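Local coordinates for protein lactate dehydrogenase (Eimeria maxima, PDB 6CT6) that probably catalyses the NADH-dependent reduction of pyruvate to lactate, and is captured here with NADH and the pyruvate analogue oxamate bound, at residues B[269-274]-B[294-299]. Numbering follows the deposited sequence.
Sequences CYLNGQ and EQIIEL
I296 reaches across to the 269-274 segment with both ends of its branched side chain. Its CG2 methyl meets L271 CD2 at 3.8 Å, while CD1, at the tip of the other branch (CG1 beside the backbone N, chi1 -66°), lies 3.9 Å from that same L271 methyl and approaches Y270 O. C269 closes the apolar patch more loosely, its CB 4.4 Å from I296 CD1. No direct hydrogen bond joins the two segments. They belong to next-but-one strands of the large mixed sheet that runs from the Rossmann-type NAD-binding domain into the C-terminal domain: strand 281-289 lies between them, pairing with both, and 294-296 is the edge strand within this chain. A classic beta bulge, in which E294 and Q295 sit opposite I287, interrupts its pairing with 281-289. The Q274 chain bends sharply at chi2 (91°) and returns its amide to its own segment, where Q274 OE1 accepts a bent bond from N272 N at 3.0 Å, in the carbonyl plane. Q274 NE2 donates weakly to a water that in turn donates to I296 O at 3.0 Å, a tenuous water-mediated link. E298, extended beyond CG, lies roughly perpendicular to Q274, its carboxylate turned 46° from the amide plane. E298 OE2 sits 3.4 Å from Q274 CA and accepts the backbone N-H of Y275, whereas E298 OE1 lies 3.9 Å from Q274 CG.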
loop_
_atom_site.group_PDB
_atom_site.type_symbol
_atom_site.label_atom_id
_atom_site.label_comp_id
_atom_site.label_asym_id
_atom_site.label_seq_id
_atom_site.Cartn_x
_atom_site.Cartn_y
_atom_site.Cartn_z
ATOM N N CYS B 269 -23.443 10.729 5.777
ATOM C CA CYS B 269 -23.828 12.081 5.400
ATOM C C CYS B 269 -24.718 12.700 6.467
ATOM O O CYS B 269 -25.493 12.006 7.132
ATOM C CB CYS B 269 -24.588 12.096 4.066
ATOM S SG CYS B 269 -23.635 11.579 2.639
ATOM N N TYR B 270 -24.617 14.020 6.605
ATOM C CA TYR B 270 -25.504 14.756 7.499
ATOM C C TYR B 270 -26.923 14.746 6.941
ATOM O O TYR B 270 -27.160 15.201 5.817
ATOM C CB TYR B 270 -25.015 16.190 7.674
ATOM C CG TYR B 270 -25.918 17.020 8.553
ATOM C CD1 TYR B 270 -25.785 17.002 9.935
ATOM C CD2 TYR B 270 -26.909 17.819 8.000
ATOM C CE1 TYR B 270 -26.615 17.758 10.741
ATOM C CE2 TYR B 270 -27.743 18.578 8.796
ATOM C CZ TYR B 270 -27.593 18.544 10.166
ATOM O OH TYR B 270 -28.426 19.301 10.956
ATOM N N LEU B 271 -27.866 14.235 7.729
ATOM C CA LEU B 271 -29.264 14.134 7.336
ATOM C C LEU B 271 -30.134 14.922 8.304
ATOM O O LEU B 271 -29.911 14.891 9.518
ATOM C CB LEU B 271 -29.725 12.676 7.319
ATOM C CG LEU B 271 -28.907 11.707 6.471
ATOM C CD1 LEU B 271 -29.363 10.282 6.736
ATOM C CD2 LEU B 271 -29.028 12.057 5.001
ATOM N N ASN B 272 -31.129 15.629 7.764
ATOM C CA ASN B 272 -32.159 16.277 8.584
ATOM C C ASN B 272 -33.498 16.050 7.885
ATOM O O ASN B 272 -33.936 16.869 7.074
ATOM C CB ASN B 272 -31.876 17.759 8.795
ATOM C CG ASN B 272 -32.661 18.334 9.957
ATOM O OD1 ASN B 272 -32.315 18.118 11.119
ATOM N ND2 ASN B 272 -33.728 19.065 9.652
ATOM N N GLY B 273 -34.139 14.929 8.210
ATOM C CA GLY B 273 -35.387 14.548 7.582
ATOM C C GLY B 273 -35.289 13.202 6.896
ATOM O O GLY B 273 -36.063 12.286 7.189
ATOM N N GLN B 274 -34.326 13.071 5.988
ATOM C CA GLN B 274 -34.189 11.847 5.211
ATOM C C GLN B 274 -33.976 10.653 6.131
ATOM O O GLN B 274 -33.281 10.744 7.146
ATOM C CB GLN B 274 -33.015 11.957 4.235
ATOM C CG GLN B 274 -33.011 13.205 3.361
ATOM C CD GLN B 274 -32.245 14.354 3.987
ATOM O OE1 GLN B 274 -32.093 14.424 5.208
ATOM N NE2 GLN B 274 -31.747 15.259 3.150
ATOM N N GLU B 294 -23.485 16.179 -3.661
ATOM C CA GLU B 294 -24.396 16.874 -4.564
ATOM C C GLU B 294 -25.823 16.364 -4.474
ATOM O O GLU B 294 -26.761 17.127 -4.734
ATOM C CB GLU B 294 -23.889 16.756 -6.004
ATOM C CG GLU B 294 -22.588 17.505 -6.224
ATOM C CD GLU B 294 -22.114 17.465 -7.660
ATOM O OE1 GLU B 294 -22.749 16.777 -8.485
ATOM O OE2 GLU B 294 -21.100 18.128 -7.962
ATOM N N GLN B 295 -26.011 15.100 -4.110
ATOM C CA GLN B 295 -27.339 14.528 -3.966
ATOM C C GLN B 295 -27.306 13.468 -2.882
ATOM O O GLN B 295 -26.359 12.683 -2.802
ATOM C CB GLN B 295 -27.841 13.880 -5.262
ATOM C CG GLN B 295 -27.873 14.776 -6.476
ATOM C CD GLN B 295 -28.417 14.042 -7.685
ATOM O OE1 GLN B 295 -29.436 13.357 -7.599
ATOM N NE2 GLN B 295 -27.725 14.157 -8.810
ATOM N N ILE B 296 -28.345 13.453 -2.056
ATOM C CA ILE B 296 -28.611 12.352 -1.143
ATOM C C ILE B 296 -29.822 11.605 -1.679
ATOM O O ILE B 296 -30.888 12.198 -1.880
ATOM C CB ILE B 296 -28.843 12.850 0.294
ATOM C CG1 ILE B 296 -27.555 13.465 0.844
ATOM C CG2 ILE B 296 -29.298 11.701 1.191
ATOM C CD1 ILE B 296 -27.766 14.346 2.047
ATOM N N ILE B 297 -29.656 10.312 -1.916
ATOM C CA ILE B 297 -30.700 9.484 -2.502
ATOM C C ILE B 297 -31.460 8.799 -1.379
ATOM O O ILE B 297 -30.858 8.245 -0.450
ATOM C CB ILE B 297 -30.106 8.459 -3.486
ATOM C CG1 ILE B 297 -29.447 9.199 -4.656
ATOM C CG2 ILE B 297 -31.189 7.509 -3.986
ATOM C CD1 ILE B 297 -28.590 8.324 -5.535
ATOM N N GLU B 298 -32.787 8.829 -1.468
ATOM C CA GLU B 298 -33.665 8.309 -0.425
ATOM C C GLU B 298 -34.336 7.043 -0.947
ATOM O O GLU B 298 -35.268 7.107 -1.754
ATOM C CB GLU B 298 -34.682 9.365 -0.007
ATOM C CG GLU B 298 -35.442 9.000 1.252
ATOM C CD GLU B 298 -35.898 10.216 2.037
ATOM O OE1 GLU B 298 -35.846 11.338 1.491
ATOM O OE2 GLU B 298 -36.305 10.047 3.206
ATOM N N LEU B 299 -33.859 5.894 -0.474
ATOM C CA LEU B 299 -34.374 4.610 -0.921
ATOM C C LEU B 299 -35.812 4.407 -0.452
ATOM O O LEU B 299 -36.222 4.896 0.604
ATOM C CB LEU B 299 -33.494 3.477 -0.390
ATOM C CG LEU B 299 -32.017 3.495 -0.798
ATOM C CD1 LEU B 299 -31.235 2.443 -0.022
ATOM C CD2 LEU B 299 -31.867 3.266 -2.288
HETATM O O HOH W 1 -32.242 14.131 -0.004
#